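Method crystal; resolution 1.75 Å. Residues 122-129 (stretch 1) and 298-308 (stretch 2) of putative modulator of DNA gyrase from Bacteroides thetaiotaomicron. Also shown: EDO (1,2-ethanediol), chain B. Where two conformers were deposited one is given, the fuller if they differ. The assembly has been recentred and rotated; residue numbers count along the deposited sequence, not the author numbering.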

# COMPACT_ATOMS: atom_id res chain seq x y z
N GLY A 122 -26.22 23.72 -10.62
CA GLY A 122 -27.27 23.79 -11.60
C GLY A 122 -27.11 22.98 -12.86
O GLY A 122 -28.09 22.95 -13.73
N LYS A 123 -25.97 22.31 -13.02
CA LYS A 123 -25.76 21.44 -14.18
C LYS A 123 -26.54 20.13 -13.95
O LYS A 123 -26.89 19.77 -12.80
N PRO A 124 -26.85 19.41 -15.03
CA PRO A 124 -27.69 18.23 -14.92
C PRO A 124 -27.16 17.14 -13.98
O PRO A 124 -25.95 16.93 -13.86
N ASP A 125 -28.06 16.42 -13.34
CA ASP A 125 -27.70 15.26 -12.50
C ASP A 125 -26.81 14.30 -13.26
O ASP A 125 -27.17 13.82 -14.35
N LEU A 126 -25.60 14.04 -12.72
CA LEU A 126 -24.69 13.11 -13.37
C LEU A 126 -25.11 11.63 -13.14
O LEU A 126 -24.55 10.74 -13.78
N LYS A 127 -26.03 11.41 -12.20
CA LYS A 127 -26.66 10.09 -11.99
C LYS A 127 -25.62 9.03 -11.65
O LYS A 127 -25.59 7.95 -12.26
N LEU A 128 -24.73 9.35 -10.72
CA LEU A 128 -23.63 8.44 -10.44
C LEU A 128 -23.92 7.53 -9.25
O LEU A 128 -23.06 6.70 -8.87
N TYR A 129 -25.11 7.67 -8.68
CA TYR A 129 -25.54 6.90 -7.53
C TYR A 129 -26.76 6.03 -7.87
O TYR A 129 -27.82 6.56 -8.21
N PRO A 298 -15.35 15.58 -18.23
CA PRO A 298 -15.79 15.39 -16.83
C PRO A 298 -17.30 15.32 -16.61
O PRO A 298 -17.75 15.04 -15.47
N HIS A 299 -18.08 15.63 -17.67
CA HIS A 299 -19.51 15.83 -17.48
C HIS A 299 -20.37 14.71 -18.08
O HIS A 299 -21.59 14.87 -18.21
N LEU A 300 -19.77 13.62 -18.47
CA LEU A 300 -20.53 12.44 -18.97
C LEU A 300 -21.43 11.85 -17.91
O LEU A 300 -21.02 11.54 -16.81
N VAL A 301 -22.72 11.68 -18.26
CA VAL A 301 -23.68 11.15 -17.32
C VAL A 301 -23.56 9.65 -17.16
O VAL A 301 -23.30 8.91 -18.14
N LYS A 302 -23.74 9.19 -15.92
CA LYS A 302 -23.62 7.84 -15.47
C LYS A 302 -22.24 7.26 -15.83
O LYS A 302 -22.14 6.08 -16.15
N ALA A 303 -21.19 8.05 -15.74
CA ALA A 303 -19.85 7.64 -16.19
C ALA A 303 -18.90 7.67 -15.00
O ALA A 303 -18.83 8.70 -14.31
N SER A 304 -18.15 6.60 -14.79
CA SER A 304 -17.13 6.55 -13.73
C SER A 304 -16.11 7.65 -13.99
O SER A 304 -15.62 7.80 -15.09
N GLY A 305 -15.84 8.47 -12.97
CA GLY A 305 -14.93 9.60 -13.12
C GLY A 305 -15.58 10.96 -13.22
O GLY A 305 -14.94 12.01 -13.05
N ALA A 306 -16.87 10.98 -13.55
CA ALA A 306 -17.52 12.25 -13.81
C ALA A 306 -17.64 13.10 -12.54
O ALA A 306 -17.86 12.57 -11.44
N ARG A 307 -17.48 14.39 -12.70
CA ARG A 307 -17.58 15.34 -11.58
C ARG A 307 -17.64 16.78 -12.05
O ARG A 307 -17.09 17.12 -13.10
N TYR A 308 -18.39 17.60 -11.30
CA TYR A 308 -18.49 19.01 -11.64
C TYR A 308 -17.44 19.93 -10.99
O TYR A 308 -17.32 21.06 -11.37

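Two loops, far apart in sequence and without regular helix or strand, bury 596 Å² between them, and Leu-126 and Tyr-308 carry the largest shares. The first rule here is that a leucine can pack against backbone and side chains together. The CA-to-CB bond of Leu-126 points sideways to the other stretch, but its m,t rotamer (chi1 -68°, chi2 166°) brings the end of the side chain nearer. CD2 lies 3.5 Å from His-299 O and 3.4 Å from Tyr-308 OH, while CD1 sits 4.2 Å from Ala-306 CB and 3.9 Å from Arg-307 N. Ala-306 points toward the first stretch, and its single methyl gives a small apolar surface on which Leu-126 and Leu-128 can rest.

Tyr-308 also points in, with chi1 at -75° (m) and chi2 at -47°, and its ring is covered on opposite faces. Leu-126 CD1 stands 3.8 Å from the ring centroid of Tyr-308 on one side, and Lys-123 CB stands 3.7 Å from that centroid on the other; both are CH-pi contacts. The second rule follows: the lysine contributes the aliphatic root of its chain, since its CA-to-CB bond points toward the partner while its end leads away, leaving the charge out of the sandwich. At the ring's edge the hydroxyl finds its polar partner, Tyr-308 OH donating to Pro-124 O at 2.6 Å. One residue thus combines apolar packing on its faces with a short hydrogen bond at its edge.

Leu-128 extends the apolar patch. Another m,t leucine (chi1 -54°, chi2 170°), it starts sideways and comes closer at its tip, with CD2 4.1 Å from Ala-306 CB and 3.4 Å from Ala-303 O, and CD1 3.4 Å from Ala-306 O. An ethanediol, probably from the crystallisation liquor, lies beside it, C2 being 3.8 Å from Leu-128 CD1. The diol accepts from Gly-305 N at O1 (3.1 Å) and donates from O2 to Ala-306 O (2.7 Å).

One backbone hydrogen bond joins the stretches, close to where Leu-126 and Val-301 have their CA atoms 4.5 Å apart: from within the type II turn Leu-300 to Ala-303, Lys-302 N reaches across to Leu-126 O at 2.8 Å, with an N-H...O angle of 166°. Around this bond the more exposed side chains close the border. Val-301 (chi1 t) sets CG1 3.6 Å from Leu-126 O, and the two extended lysines meet through their aliphatic parts, Lys-127 CB lying 3.8 Å from Lys-302 CG. Asp-125 points away and serves its own loop, its OD1 accepting from Lys-127 N at 2.9 Å. The cost is Leu-300 O, buried without a partner in the model.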

# COMPACT_ATOMS: atom_id res chain seq x y z
CB LYS A 123 -24.26 21.22 -14.47
CG LYS A 123 -23.55 22.45 -15.10
CD LYS A 123 -22.11 22.20 -15.53
CE LYS A 123 -21.66 23.11 -16.67
NZ LYS A 123 -21.38 24.51 -16.25
CB PRO A 124 -27.77 17.74 -16.36
CG PRO A 124 -27.48 18.84 -17.19
CD PRO A 124 -26.47 19.68 -16.42
CB ASP A 125 -29.01 14.58 -12.05
CG ASP A 125 -28.84 13.51 -11.03
OD1 ASP A 125 -27.70 13.19 -10.62
OD2 ASP A 125 -29.88 12.89 -10.64
CB LEU A 126 -23.23 13.27 -12.90
CG LEU A 126 -22.59 14.59 -13.32
CD1 LEU A 126 -21.32 14.93 -12.60
CD2 LEU A 126 -22.34 14.71 -14.82
CB LYS A 127 -27.45 9.67 -13.24
CG LYS A 127 -28.63 10.61 -13.45
CD LYS A 127 -29.53 10.18 -14.58
CE LYS A 127 -30.66 11.16 -14.73
NZ LYS A 127 -31.54 10.79 -15.92
CB LEU A 128 -22.36 9.24 -10.15
CG LEU A 128 -21.98 10.26 -11.24
CD1 LEU A 128 -20.85 11.15 -10.73
CD2 LEU A 128 -21.59 9.59 -12.46
CB TYR A 129 -25.90 7.82 -6.34
CG TYR A 129 -26.18 7.08 -5.05
CD1 TYR A 129 -27.38 6.42 -4.82
CD2 TYR A 129 -25.20 6.97 -4.04
CE1 TYR A 129 -27.60 5.72 -3.66
CE2 TYR A 129 -25.43 6.24 -2.89
CZ TYR A 129 -26.63 5.62 -2.68
OH TYR A 129 -26.87 4.88 -1.50
CB PRO A 298 -15.22 16.64 -16.11
CG PRO A 298 -14.92 17.62 -17.21
CD PRO A 298 -14.70 16.89 -18.46
CB HIS A 299 -19.92 17.19 -18.00
CG HIS A 299 -19.18 18.32 -17.38
ND1 HIS A 299 -19.02 19.55 -17.99
CD2 HIS A 299 -18.51 18.40 -16.18
CE1 HIS A 299 -18.31 20.35 -17.19
NE2 HIS A 299 -17.97 19.66 -16.09
CB LEU A 300 -19.58 11.36 -19.51
CG LEU A 300 -18.60 11.80 -20.58
CD1 LEU A 300 -17.76 10.65 -20.99
CD2 LEU A 300 -19.33 12.39 -21.76
CB VAL A 301 -25.11 11.59 -17.80
CG1 VAL A 301 -26.19 10.95 -17.01
CG2 VAL A 301 -25.21 13.11 -17.72
CB LYS A 302 -24.68 6.88 -16.12
CG LYS A 302 -26.12 7.15 -15.80
CD LYS A 302 -27.00 5.97 -16.16
CE LYS A 302 -28.43 6.17 -15.63
NZ LYS A 302 -29.43 5.11 -16.11
CB ALA A 303 -19.37 8.54 -17.22
CB SER A 304 -16.42 5.21 -13.75
OG SER A 304 -15.47 5.15 -12.67
CB ALA A 306 -18.89 12.02 -14.42
CB ARG A 307 -16.38 15.15 -10.62
CG ARG A 307 -15.07 15.39 -11.25
CD ARG A 307 -13.90 15.26 -10.27
NE ARG A 307 -12.62 15.45 -10.97
CZ ARG A 307 -11.46 15.65 -10.37
NH1 ARG A 307 -11.34 15.66 -9.04
NH2 ARG A 307 -10.39 15.78 -11.11
CB TYR A 308 -19.88 19.53 -11.29
CG TYR A 308 -20.95 19.06 -12.28
CD1 TYR A 308 -20.73 19.15 -13.63
CD2 TYR A 308 -22.15 18.48 -11.83
CE1 TYR A 308 -21.69 18.73 -14.54
CE2 TYR A 308 -23.14 18.04 -12.75
CZ TYR A 308 -22.88 18.19 -14.11
OH TYR A 308 -23.84 17.76 -15.05
C1 EDO B . -18.19 8.44 -10.15
O1 EDO B . -17.16 7.50 -10.38
C2 EDO B . -17.62 9.65 -9.44
O2 EDO B . -16.72 10.39 -10.26